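Local coordinates for protein tylactone synthase starter module and modules 1 & 2 (PDB 2Z5L) that probably catalyses the NADPH-dependent reduction of a polyketide intermediate's keto group, as the first ketoreductase domain of the tylosin polyketide synthase, at residues 171-176 / 491-496; 394-399 / 480-485; 326-331 / 374-379; 319-324 / 363-368. One frame throughout, in Å; residues are numbered along the deposited sequence.

Contact 1 of 4, residues 171-176 / 491-496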
loop_
_atom_site.group_PDB
_atom_site.type_symbol
_atom_site.label_atom_id
_atom_site.label_comp_id
_atom_site.label_asym_id
_atom_site.label_seq_id
_atom_site.Cartn_x
_atom_site.Cartn_y
_atom_site.Cartn_z
ATOM N N VAL A 171 -7.780 -5.254 0.761
ATOM C CA VAL A 171 -7.806 -6.446 -0.064
ATOM C C VAL A 171 -8.758 -7.422 0.610
ATOM O O VAL A 171 -9.527 -8.121 -0.061
ATOM C CB VAL A 171 -6.399 -7.093 -0.172
ATOM C CG1 VAL A 171 -6.501 -8.455 -0.854
ATOM C CG2 VAL A 171 -5.478 -6.181 -0.954
ATOM N N ALA A 172 -8.718 -7.461 1.942
ATOM C CA ALA A 172 -9.597 -8.359 2.700
ATOM C C ALA A 172 -11.076 -8.041 2.460
ATOM O O ALA A 172 -11.894 -8.949 2.342
ATOM C CB ALA A 172 -9.284 -8.259 4.190
ATOM N N ALA A 173 -11.403 -6.754 2.380
ATOM C CA ALA A 173 -12.776 -6.325 2.149
ATOM C C ALA A 173 -13.352 -6.923 0.867
ATOM O O ALA A 173 -14.508 -7.354 0.829
ATOM C CB ALA A 173 -12.843 -4.799 2.086
ATOM N N LEU A 174 -12.524 -6.959 -0.172
ATOM C CA LEU A 174 -12.916 -7.472 -1.483
ATOM C C LEU A 174 -12.887 -8.987 -1.601
ATOM O O LEU A 174 -13.671 -9.587 -2.349
ATOM C CB LEU A 174 -12.010 -6.865 -2.558
ATOM C CG LEU A 174 -12.014 -5.337 -2.686
ATOM C CD1 LEU A 174 -10.713 -4.876 -3.317
ATOM C CD2 LEU A 174 -13.213 -4.886 -3.499
ATOM N N GLU A 175 -11.972 -9.608 -0.869
ATOM C CA GLU A 175 -11.830 -11.060 -0.889
ATOM C C GLU A 175 -12.789 -11.797 0.036
ATOM O O GLU A 175 -13.266 -12.894 -0.285
ATOM C CB GLU A 175 -10.406 -11.444 -0.515
ATOM C CG GLU A 175 -9.491 -11.580 -1.691
ATOM C CD GLU A 175 -8.179 -12.198 -1.290
ATOM O OE1 GLU A 175 -8.213 -13.250 -0.618
ATOM O OE2 GLU A 175 -7.125 -11.632 -1.640
ATOM N N LEU A 176 -13.050 -11.176 1.183
ATOM C CA LEU A 176 -13.924 -11.728 2.207
ATOM C C LEU A 176 -14.916 -10.666 2.684
ATOM O O LEU A 176 -14.885 -10.257 3.837
ATOM C CB LEU A 176 -13.079 -12.203 3.391
ATOM C CG LEU A 176 -11.856 -13.041 3.010
ATOM C CD1 LEU A 176 -11.084 -13.454 4.269
ATOM C CD2 LEU A 176 -12.323 -14.273 2.233
ATOM N N ALA A 491 -20.532 -4.234 -6.325
ATOM C CA ALA A 491 -21.222 -5.520 -6.317
ATOM C C ALA A 491 -20.504 -6.501 -5.387
ATOM O O ALA A 491 -21.133 -7.359 -4.758
ATOM C CB ALA A 491 -21.279 -6.091 -7.727
ATOM N N ILE A 492 -19.182 -6.376 -5.316
ATOM C CA ILE A 492 -18.365 -7.234 -4.461
ATOM C C ILE A 492 -18.445 -6.717 -3.033
ATOM O O ILE A 492 -18.715 -7.469 -2.106
ATOM C CB ILE A 492 -16.869 -7.208 -4.884
ATOM C CG1 ILE A 492 -16.724 -7.657 -6.339
ATOM C CG2 ILE A 492 -16.043 -8.118 -3.976
ATOM C CD1 ILE A 492 -15.327 -7.431 -6.911
ATOM N N ARG A 493 -18.220 -5.419 -2.872
ATOM C CA ARG A 493 -18.229 -4.788 -1.557
ATOM C C ARG A 493 -18.714 -3.334 -1.658
ATOM O O ARG A 493 -18.105 -2.515 -2.350
ATOM C CB ARG A 493 -16.803 -4.848 -0.986
ATOM C CG ARG A 493 -16.547 -4.066 0.302
ATOM C CD ARG A 493 -16.930 -4.846 1.552
ATOM N NE ARG A 493 -16.390 -4.208 2.751
ATOM C CZ ARG A 493 -16.385 -4.763 3.957
ATOM N NH1 ARG A 493 -16.891 -5.974 4.137
ATOM N NH2 ARG A 493 -15.858 -4.105 4.979
ATOM N N PRO A 494 -19.833 -3.004 -0.991
ATOM C CA PRO A 494 -20.370 -1.641 -1.020
ATOM C C PRO A 494 -19.538 -0.738 -0.115
ATOM O O PRO A 494 -19.001 -1.199 0.898
ATOM C CB PRO A 494 -21.798 -1.825 -0.508
ATOM C CG PRO A 494 -21.638 -2.928 0.474
ATOM C CD PRO A 494 -20.751 -3.904 -0.275
ATOM N N GLY A 495 -19.422 0.539 -0.473
ATOM C CA GLY A 495 -18.629 1.449 0.336
ATOM C C GLY A 495 -18.668 2.899 -0.098
ATOM O O GLY A 495 -19.213 3.237 -1.151
ATOM N N ARG A 496 -18.063 3.751 0.723
ATOM C CA ARG A 496 -18.022 5.193 0.487
ATOM C C ARG A 496 -16.701 5.676 -0.135
ATOM O O ARG A 496 -16.542 6.859 -0.453
ATOM C CB ARG A 496 -18.250 5.918 1.819
ATOM C CG ARG A 496 -19.582 5.594 2.522
ATOM C CD ARG A 496 -20.770 6.299 1.864
ATOM N NE ARG A 496 -21.810 6.654 2.834
ATOM C CZ ARG A 496 -22.833 7.469 2.584
ATOM N NH1 ARG A 496 -22.969 8.024 1.385
ATOM N NH2 ARG A 496 -23.714 7.743 3.538
#
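Arg493 lies along the end of helix 160-175 with one face of its guanidinium turned to the methyl of Ala173. The CB of Ala173 comes within 3.7 Å of Arg493 NE and 4.0 Å of Arg493 CZ, so the alanine lies over one face, displaced toward the rim on the NE side, and leaves the terminal nitrogens to other partners. CG of Arg493 stands opposite its own backbone N (chi1 172°), and a bend at the next bond (chi2 84°) leads the chain past the helix end: CD passes 3.6 Å from the carbonyl oxygen of Ala173, a van der Waals neighbour with no hydrogen bond. One residue earlier, Ile492 turns its CG2 branch to the helix. That methyl rests 3.2 Å from Leu174 O and 4.3 Å from Leu174 CD2, so it meets both the carbonyl and the side chain of one residue. Leu174 is also brushed at CD2 by the CB of Arg493. The two chains approach where each has just finished or is finishing a helix: Arg493 and Leu176 are the first residues to leave helical geometry. Beyond the alanine, the guanidinium is held by a salt bridge from NH2 to Asp231 and a hydrogen bond from NH1 to Trp180 O. No hydrogen bond joins the two segments themselves. The chemistry is therefore divided: aliphatic carbon and one guanidinium face do the packing here, while the charge is met next door, and Asp231 and Trp180 probably fix the rotation of the group that Ala173 touches.

Contact 2 of 4, residues 394-399 / 480-485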
loop_
_atom_site.group_PDB
_atom_site.type_symbol
_atom_site.label_atom_id
_atom_site.label_comp_id
_atom_site.label_asym_id
_atom_site.label_seq_id
_atom_site.Cartn_x
_atom_site.Cartn_y
_atom_site.Cartn_z
ATOM N N GLY A 394 -2.327 -0.990 -3.539
ATOM C CA GLY A 394 -2.053 -0.587 -2.174
ATOM C C GLY A 394 -2.740 0.703 -1.769
ATOM O O GLY A 394 -2.515 1.185 -0.655
ATOM N N THR A 395 -3.555 1.278 -2.653
ATOM C CA THR A 395 -4.263 2.524 -2.327
ATOM C C THR A 395 -5.778 2.353 -2.425
ATOM O O THR A 395 -6.513 2.942 -1.643
ATOM C CB THR A 395 -3.856 3.699 -3.255
ATOM O OG1 THR A 395 -2.429 3.809 -3.300
ATOM C CG2 THR A 395 -4.438 5.009 -2.727
ATOM N N TRP A 396 -6.243 1.572 -3.397
ATOM C CA TRP A 396 -7.674 1.330 -3.536
ATOM C C TRP A 396 -8.015 -0.064 -3.061
ATOM O O TRP A 396 -9.035 -0.280 -2.415
ATOM C CB TRP A 396 -8.133 1.467 -4.988
ATOM C CG TRP A 396 -8.055 2.854 -5.527
ATOM C CD1 TRP A 396 -7.710 3.986 -4.844
ATOM C CD2 TRP A 396 -8.307 3.261 -6.874
ATOM N NE1 TRP A 396 -7.724 5.074 -5.683
ATOM C CE2 TRP A 396 -8.088 4.656 -6.937
ATOM C CE3 TRP A 396 -8.693 2.582 -8.034
ATOM C CZ2 TRP A 396 -8.246 5.386 -8.115
ATOM C CZ3 TRP A 396 -8.850 3.307 -9.207
ATOM C CH2 TRP A 396 -8.623 4.697 -9.239
ATOM N N GLY A 397 -7.161 -1.023 -3.386
ATOM C CA GLY A 397 -7.422 -2.392 -2.980
ATOM C C GLY A 397 -7.722 -3.239 -4.198
ATOM O O GLY A 397 -8.194 -2.727 -5.213
ATOM N N ASN A 398 -7.444 -4.534 -4.095
ATOM C CA ASN A 398 -7.668 -5.473 -5.191
ATOM C C ASN A 398 -7.447 -6.911 -4.724
ATOM O O ASN A 398 -6.378 -7.260 -4.216
ATOM C CB ASN A 398 -6.723 -5.161 -6.349
ATOM C CG ASN A 398 -6.945 -6.061 -7.541
ATOM O OD1 ASN A 398 -8.056 -6.148 -8.063
ATOM N ND2 ASN A 398 -5.884 -6.731 -7.986
ATOM N N ALA A 399 -8.459 -7.746 -4.920
ATOM C CA ALA A 399 -8.407 -9.143 -4.502
ATOM C C ALA A 399 -7.222 -9.954 -5.035
ATOM O O ALA A 399 -6.731 -9.711 -6.138
ATOM C CB ALA A 399 -9.719 -9.846 -4.887
ATOM N N VAL A 480 -9.151 4.512 -15.649
ATOM C CA VAL A 480 -10.315 3.687 -15.300
ATOM C C VAL A 480 -11.658 4.051 -15.924
ATOM O O VAL A 480 -12.039 5.216 -15.964
ATOM C CB VAL A 480 -10.590 3.705 -13.790
ATOM C CG1 VAL A 480 -11.359 2.458 -13.396
ATOM C CG2 VAL A 480 -9.310 3.860 -13.024
ATOM N N ASP A 481 -12.385 3.028 -16.363
ATOM C CA ASP A 481 -13.717 3.197 -16.935
ATOM C C ASP A 481 -14.718 3.171 -15.770
ATOM O O ASP A 481 -15.361 2.152 -15.510
ATOM C CB ASP A 481 -14.028 2.055 -17.909
ATOM C CG ASP A 481 -15.425 2.147 -18.498
ATOM O OD1 ASP A 481 -15.825 1.205 -19.233
ATOM O OD2 ASP A 481 -16.121 3.156 -18.231
ATOM N N TRP A 482 -14.826 4.296 -15.068
ATOM C CA TRP A 482 -15.727 4.428 -13.931
ATOM C C TRP A 482 -17.133 3.895 -14.185
ATOM O O TRP A 482 -17.809 3.450 -13.256
ATOM C CB TRP A 482 -15.817 5.890 -13.509
ATOM C CG TRP A 482 -14.582 6.406 -12.835
ATOM C CD1 TRP A 482 -13.849 7.504 -13.192
ATOM C CD2 TRP A 482 -13.969 5.882 -11.651
ATOM N NE1 TRP A 482 -12.821 7.699 -12.299
ATOM C CE2 TRP A 482 -12.873 6.718 -11.344
ATOM C CE3 TRP A 482 -14.243 4.790 -10.818
ATOM C CZ2 TRP A 482 -12.050 6.496 -10.240
ATOM C CZ3 TRP A 482 -13.429 4.569 -9.721
ATOM C CH2 TRP A 482 -12.341 5.421 -9.440
ATOM N N GLU A 483 -17.583 3.950 -15.435
ATOM C CA GLU A 483 -18.915 3.466 -15.774
ATOM C C GLU A 483 -18.923 1.946 -15.782
ATOM O O GLU A 483 -19.861 1.317 -16.270
ATOM C CB GLU A 483 -19.346 3.997 -17.149
ATOM C CG GLU A 483 -19.529 5.516 -17.204
ATOM C CD GLU A 483 -20.702 6.010 -16.363
ATOM O OE1 GLU A 483 -20.835 7.243 -16.203
ATOM O OE2 GLU A 483 -21.489 5.172 -15.868
ATOM N N ARG A 484 -17.869 1.358 -15.234
ATOM C CA ARG A 484 -17.752 -0.090 -15.188
ATOM C C ARG A 484 -17.086 -0.521 -13.890
ATOM O O ARG A 484 -17.221 -1.664 -13.465
ATOM C CB ARG A 484 -16.929 -0.572 -16.381
ATOM C CG ARG A 484 -16.854 -2.078 -16.515
ATOM C CD ARG A 484 -16.035 -2.455 -17.734
ATOM N NE ARG A 484 -15.945 -3.902 -17.916
ATOM C CZ ARG A 484 -15.152 -4.491 -18.806
ATOM N NH1 ARG A 484 -14.381 -3.752 -19.595
ATOM N NH2 ARG A 484 -15.122 -5.815 -18.904
ATOM N N PHE A 485 -16.380 0.411 -13.262
ATOM C CA PHE A 485 -15.677 0.142 -12.019
ATOM C C PHE A 485 -16.594 0.302 -10.813
ATOM O O PHE A 485 -16.746 -0.618 -10.015
ATOM C CB PHE A 485 -14.498 1.102 -11.879
ATOM C CG PHE A 485 -13.480 0.674 -10.864
ATOM C CD1 PHE A 485 -12.472 -0.216 -11.210
ATOM C CD2 PHE A 485 -13.527 1.161 -9.563
ATOM C CE1 PHE A 485 -11.519 -0.616 -10.274
ATOM C CE2 PHE A 485 -12.580 0.769 -8.618
ATOM C CZ PHE A 485 -11.577 -0.122 -8.974
#
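Trp396 turns its CG opposite its own carbonyl carbon (chi1 -67°), which sends the indole out of the 394-399 loop toward the start of helix 482-492; there Phe485 swings its ring back to meet it, with CG anti to the backbone N. The backbones stay well apart, 11.7 Å between Trp396 CA and Phe485 CA at the nearest point, and the side chains span the gap. Everything touches the six-membered half of the Trp396 indole. Its edge is directed to the face of Phe485 in an offset edge-to-face pair, centroids 5.8 Å apart and planes at 60°, the nearest atoms being Trp396 CE3 and Phe485 CZ at 4.1 Å. Val480 approaches in the plane of the indole and sets its CG2 branch against the outer rim, 3.9 Å from both CZ3 and CH2 of Trp396. Trp396 and Trp482 come at each other from opposite directions, and the two indoles meet at CH2 of Trp396 and CH2 of Trp482, 3.8 Å apart, with their planes inclined at 38°. The nitrogen of Trp482 is engaged elsewhere, NE1 bonding to Tyr29 OH, and Phe498 adds an edge-to-face partner to both Trp396 and Phe485. At the foot of the helix Asp481 takes the N-cap position, with a weak capping bond to Glu483 N. Trp396, Trp482 and Phe485 thus make a buried aromatic cluster, joining the loop behind strand 386-391 of the Rossmann-type ketoreductase domain to the N-terminal end of helix 482-492.

Contact 3 of 4, residues 326-331 / 374-379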
loop_
_atom_site.group_PDB
_atom_site.type_symbol
_atom_site.label_atom_id
_atom_site.label_comp_id
_atom_site.label_asym_id
_atom_site.label_seq_id
_atom_site.Cartn_x
_atom_site.Cartn_y
_atom_site.Cartn_z
ATOM N N ALA A 326 25.731 -4.537 -1.622
ATOM C CA ALA A 326 25.577 -4.292 -3.059
ATOM C C ALA A 326 25.038 -2.897 -3.392
ATOM O O ALA A 326 25.579 -2.217 -4.273
ATOM C CB ALA A 326 24.692 -5.368 -3.682
ATOM N N LEU A 327 23.979 -2.463 -2.705
ATOM C CA LEU A 327 23.432 -1.129 -2.960
ATOM C C LEU A 327 24.365 -0.049 -2.423
ATOM O O LEU A 327 24.627 0.927 -3.114
ATOM C CB LEU A 327 22.041 -0.930 -2.328
ATOM C CG LEU A 327 20.778 -1.398 -3.076
ATOM C CD1 LEU A 327 19.524 -0.855 -2.364
ATOM C CD2 LEU A 327 20.815 -0.876 -4.513
ATOM N N ALA A 328 24.833 -0.195 -1.187
ATOM C CA ALA A 328 25.752 0.803 -0.615
ATOM C C ALA A 328 26.928 1.048 -1.552
ATOM O O ALA A 328 27.190 2.179 -1.934
ATOM C CB ALA A 328 26.260 0.329 0.760
ATOM N N ALA A 329 27.621 -0.021 -1.921
ATOM C CA ALA A 329 28.753 0.059 -2.829
ATOM C C ALA A 329 28.448 0.839 -4.099
ATOM O O ALA A 329 29.304 1.537 -4.637
ATOM C CB ALA A 329 29.217 -1.354 -3.195
ATOM N N LEU A 330 27.218 0.722 -4.578
ATOM C CA LEU A 330 26.803 1.382 -5.810
ATOM C C LEU A 330 26.580 2.876 -5.658
ATOM O O LEU A 330 26.992 3.660 -6.509
ATOM C CB LEU A 330 25.523 0.723 -6.312
ATOM C CG LEU A 330 25.388 0.621 -7.821
ATOM C CD1 LEU A 330 26.539 -0.195 -8.441
ATOM C CD2 LEU A 330 24.051 -0.055 -8.145
ATOM N N VAL A 331 25.913 3.282 -4.584
ATOM C CA VAL A 331 25.683 4.707 -4.391
ATOM C C VAL A 331 27.014 5.328 -3.937
ATOM O O VAL A 331 27.212 6.541 -4.038
ATOM C CB VAL A 331 24.574 4.976 -3.338
ATOM C CG1 VAL A 331 23.297 4.249 -3.728
ATOM C CG2 VAL A 331 25.024 4.529 -1.966
ATOM N N HIS A 374 16.581 4.569 1.056
ATOM C CA HIS A 374 16.238 5.673 1.938
ATOM C C HIS A 374 17.384 5.952 2.923
ATOM O O HIS A 374 17.723 7.103 3.170
ATOM C CB HIS A 374 14.952 5.329 2.710
ATOM C CG HIS A 374 14.673 6.236 3.866
ATOM N ND1 HIS A 374 14.291 7.550 3.709
ATOM C CD2 HIS A 374 14.688 6.006 5.202
ATOM C CE1 HIS A 374 14.075 8.090 4.898
ATOM N NE2 HIS A 374 14.310 7.172 5.820
ATOM N N GLN A 375 17.988 4.890 3.448
ATOM C CA GLN A 375 19.069 5.002 4.423
ATOM C C GLN A 375 20.466 5.227 3.834
ATOM O O GLN A 375 21.288 5.925 4.430
ATOM C CB GLN A 375 19.090 3.753 5.299
ATOM C CG GLN A 375 17.732 3.423 5.900
ATOM C CD GLN A 375 17.626 1.988 6.399
ATOM O OE1 GLN A 375 18.297 1.085 5.886
ATOM N NE2 GLN A 375 16.761 1.768 7.389
ATOM N N LEU A 376 20.733 4.629 2.680
ATOM C CA LEU A 376 22.024 4.776 2.031
ATOM C C LEU A 376 22.178 6.157 1.384
ATOM O O LEU A 376 23.282 6.537 1.001
ATOM C CB LEU A 376 22.224 3.663 0.998
ATOM C CG LEU A 376 22.330 2.238 1.549
ATOM C CD1 LEU A 376 22.342 1.229 0.385
ATOM C CD2 LEU A 376 23.582 2.095 2.385
ATOM N N THR A 377 21.080 6.906 1.273
ATOM C CA THR A 377 21.130 8.251 0.690
ATOM C C THR A 377 20.773 9.325 1.714
ATOM O O THR A 377 20.113 10.321 1.386
ATOM C CB THR A 377 20.159 8.423 -0.516
ATOM O OG1 THR A 377 18.805 8.432 -0.050
ATOM C CG2 THR A 377 20.352 7.309 -1.536
ATOM N N ALA A 378 21.208 9.115 2.956
ATOM C CA ALA A 378 20.951 10.062 4.036
ATOM C C ALA A 378 21.989 11.187 4.066
ATOM O O ALA A 378 21.715 12.277 4.564
ATOM C CB ALA A 378 20.933 9.330 5.376
ATOM N N ASP A 379 23.178 10.915 3.538
ATOM C CA ASP A 379 24.242 11.913 3.497
ATOM C C ASP A 379 24.500 12.418 2.073
ATOM O O ASP A 379 25.403 13.226 1.848
ATOM C CB ASP A 379 25.547 11.346 4.070
ATOM C CG ASP A 379 25.405 10.876 5.514
ATOM O OD1 ASP A 379 24.661 11.529 6.288
ATOM O OD2 ASP A 379 26.053 9.860 5.877
#
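Leu327 meets Leu376 through its CB and not its branched end: the CD1 methyl of Leu376 presses to 3.5 Å from Leu327 CB, tighter than carbon atoms usually pack. Ala328, the next residue, receives both methyls of the same leucine. Leu376 CD1 lies 3.3 Å from the backbone N of Ala328, and CD2 reaches 3.6 Å from its CB, so both branches of the leucine rest on this one residue. The small alanine side chain is consistent with so close an approach of Leu376 to the main chain of helix 324-333; the closest CA atoms, those of Ala328 and Leu376, are 6.1 Å apart. One helical turn beyond Leu327 comes Val331, whose side chain crosses that of Leu376 at about a right angle. Its CG2, set between the backbone N and the carbonyl carbon, approaches the base of the leucine, 4.2 Å from CB, and lies 4.0 Å from Leu376 O. Leu376 is therefore gripped from tip to root by three residues of the helix, by van der Waals contact, with no hydrogen bond between the segments. Leu327 also touches Leu372 and Leu373 further back on helix 356-376, and Val331 reaches Ile380 in the loop after it. On another side of helix 324-333, Leu330 packs on Val288 and Thr290 of strand 286-291, so this helix lies between that strand and the C-terminal end of helix 356-376.

Contact 4 of 4, residues 319-324 / 363-368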
loop_
_atom_site.group_PDB
_atom_site.type_symbol
_atom_site.label_atom_id
_atom_site.label_comp_id
_atom_site.label_asym_id
_atom_site.label_seq_id
_atom_site.Cartn_x
_atom_site.Cartn_y
_atom_site.Cartn_z
ATOM N N CYS A 319 22.252 -7.239 -8.073
ATOM C CA CYS A 319 21.872 -6.971 -6.697
ATOM C C CYS A 319 20.542 -7.632 -6.341
ATOM O O CYS A 319 19.706 -7.877 -7.209
ATOM C CB CYS A 319 21.751 -5.463 -6.468
ATOM S SG CYS A 319 21.097 -5.017 -4.832
ATOM N N ASP A 320 20.353 -7.917 -5.059
ATOM C CA ASP A 320 19.114 -8.519 -4.591
ATOM C C ASP A 320 18.212 -7.402 -4.104
ATOM O O ASP A 320 17.223 -7.649 -3.412
ATOM C CB ASP A 320 19.385 -9.484 -3.445
ATOM C CG ASP A 320 20.425 -10.512 -3.800
ATOM O OD1 ASP A 320 20.729 -11.375 -2.944
ATOM O OD2 ASP A 320 20.941 -10.454 -4.939
ATOM N N VAL A 321 18.585 -6.175 -4.468
ATOM C CA VAL A 321 17.853 -4.964 -4.107
ATOM C C VAL A 321 17.806 -4.744 -2.590
ATOM O O VAL A 321 17.949 -3.619 -2.125
ATOM C CB VAL A 321 16.409 -5.012 -4.660
ATOM C CG1 VAL A 321 15.756 -3.653 -4.520
ATOM C CG2 VAL A 321 16.416 -5.463 -6.117
ATOM N N ALA A 322 17.609 -5.823 -1.835
ATOM C CA ALA A 322 17.539 -5.768 -0.378
ATOM C C ALA A 322 18.903 -6.071 0.249
ATOM O O ALA A 322 19.043 -6.079 1.470
ATOM C CB ALA A 322 16.498 -6.757 0.127
ATOM N N GLU A 323 19.901 -6.324 -0.595
ATOM C CA GLU A 323 21.258 -6.622 -0.140
ATOM C C GLU A 323 21.954 -5.298 0.186
ATOM O O GLU A 323 22.077 -4.417 -0.673
ATOM C CB GLU A 323 22.017 -7.355 -1.245
ATOM C CG GLU A 323 23.211 -8.161 -0.789
ATOM C CD GLU A 323 23.880 -8.902 -1.939
ATOM O OE1 GLU A 323 24.748 -8.308 -2.617
ATOM O OE2 GLU A 323 23.522 -10.080 -2.172
ATOM N N ARG A 324 22.398 -5.153 1.430
ATOM C CA ARG A 324 23.063 -3.926 1.869
ATOM C C ARG A 324 24.327 -3.543 1.114
ATOM O O ARG A 324 24.383 -2.502 0.448
ATOM C CB ARG A 324 23.391 -4.001 3.360
ATOM C CG ARG A 324 22.291 -3.471 4.246
ATOM C CD ARG A 324 22.876 -2.756 5.447
ATOM N NE ARG A 324 23.837 -1.725 5.046
ATOM C CZ ARG A 324 25.150 -1.793 5.253
ATOM N NH1 ARG A 324 25.938 -0.806 4.847
ATOM N NH2 ARG A 324 25.675 -2.838 5.879
ATOM N N ARG A 363 7.549 -8.477 -0.411
ATOM C CA ARG A 363 8.052 -7.215 0.131
ATOM C C ARG A 363 9.560 -7.048 0.007
ATOM O O ARG A 363 10.057 -5.924 -0.052
ATOM C CB ARG A 363 7.617 -7.033 1.587
ATOM C CG ARG A 363 8.220 -7.987 2.568
ATOM C CD ARG A 363 7.427 -7.907 3.857
ATOM N NE ARG A 363 7.354 -6.528 4.334
ATOM C CZ ARG A 363 8.341 -5.918 4.983
ATOM N NH1 ARG A 363 9.460 -6.581 5.232
ATOM N NH2 ARG A 363 8.216 -4.652 5.373
ATOM N N GLY A 364 10.285 -8.160 -0.066
ATOM C CA GLY A 364 11.734 -8.087 -0.181
ATOM C C GLY A 364 12.264 -7.020 -1.126
ATOM O O GLY A 364 12.870 -6.023 -0.697
ATOM N N ALA A 365 12.039 -7.211 -2.422
ATOM C CA ALA A 365 12.530 -6.253 -3.419
ATOM C C ALA A 365 11.870 -4.886 -3.337
ATOM O O ALA A 365 12.524 -3.843 -3.491
ATOM C CB ALA A 365 12.336 -6.818 -4.826
ATOM N N LYS A 366 10.566 -4.896 -3.097
ATOM C CA LYS A 366 9.810 -3.658 -3.017
ATOM C C LYS A 366 10.095 -2.867 -1.738
ATOM O O LYS A 366 10.789 -1.842 -1.767
ATOM C CB LYS A 366 8.321 -3.981 -3.151
ATOM C CG LYS A 366 7.421 -2.789 -3.369
ATOM C CD LYS A 366 6.231 -3.236 -4.188
ATOM C CE LYS A 366 6.559 -3.220 -5.669
ATOM N NZ LYS A 366 6.465 -1.855 -6.213
ATOM N N VAL A 367 9.592 -3.354 -0.612
ATOM C CA VAL A 367 9.782 -2.650 0.650
ATOM C C VAL A 367 11.239 -2.517 1.092
ATOM O O VAL A 367 11.733 -1.407 1.296
ATOM C CB VAL A 367 8.997 -3.317 1.781
ATOM C CG1 VAL A 367 9.027 -2.431 3.012
ATOM C CG2 VAL A 367 7.579 -3.570 1.341
ATOM N N CYS A 368 11.916 -3.649 1.259
ATOM C CA CYS A 368 13.311 -3.639 1.681
ATOM C C CYS A 368 14.178 -2.767 0.766
ATOM O O CYS A 368 15.043 -2.025 1.238
ATOM C CB CYS A 368 13.865 -5.072 1.726
ATOM S SG CYS A 368 13.101 -6.135 3.008
#
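Val321 sets its CG1 methyl 3.4 Å from the peptide oxygen of Ala365, where the loop meets helix 356-376. The one flat side-chain group nearby, the guanidinium of Arg363, is turned to its own helix instead: Val367 CB lies 3.8 Å above one face, offset toward the rim. Val321 puts CG1 against the helix by setting it anti to the backbone N (chi1 -169°), while its CB stands 4.5 Å from Ala365 CB. Ala322 packs its CB near Cys368 CB and Gly364 O, but those two atoms of the helix crowd each other in the model, so the fit here is doubtful in detail. The CA atoms of Val321 and Ala365 are 5.5 Å apart; the small Gly364 and Ala365 are consistent with so near an approach. A wider pi-type turn runs through 364-368, where Cys368 N bonds to Arg363 O. Ala365 O also receives a weak hydrogen bond from His341 NE2, which bonds to Lys366 O as well. Lys366 itself leads away from the loop and bonds through NZ to Asn408 of helix 402-419. A loop of this kind, carrying Asp320 and Val321 just after strand 313-318, is found in Rossmann-fold short-chain dehydrogenases, where it commonly borders the adenine end of the cofactor; the same role is likely here.

Overall arrangement
The four contacts fall into two pairs on opposite sides of the chain's centre. Contacts 1 and 2 share helix 482-492, have centres 11 Å apart and touch directly, Leu174 CD1 lying 3.4 Å from Asn398 N; they tie the C-terminal region to helix 160-175 and to the loop 394-399. Contacts 3 and 4 share helix 356-376, with centres 12 Å apart, and interleave along the chain; Leu327 CD1 approaches Val321 O at 3.2 Å. Between the pairs, contacts 2 and 4 come nearest, about 9 Å between closest atoms, whereas the centres of 1 and 3 are 40 Å apart. Contacts 3 and 4 both lie within the ketoreductase domain, and the loop of contact 4 probably borders the cofactor site.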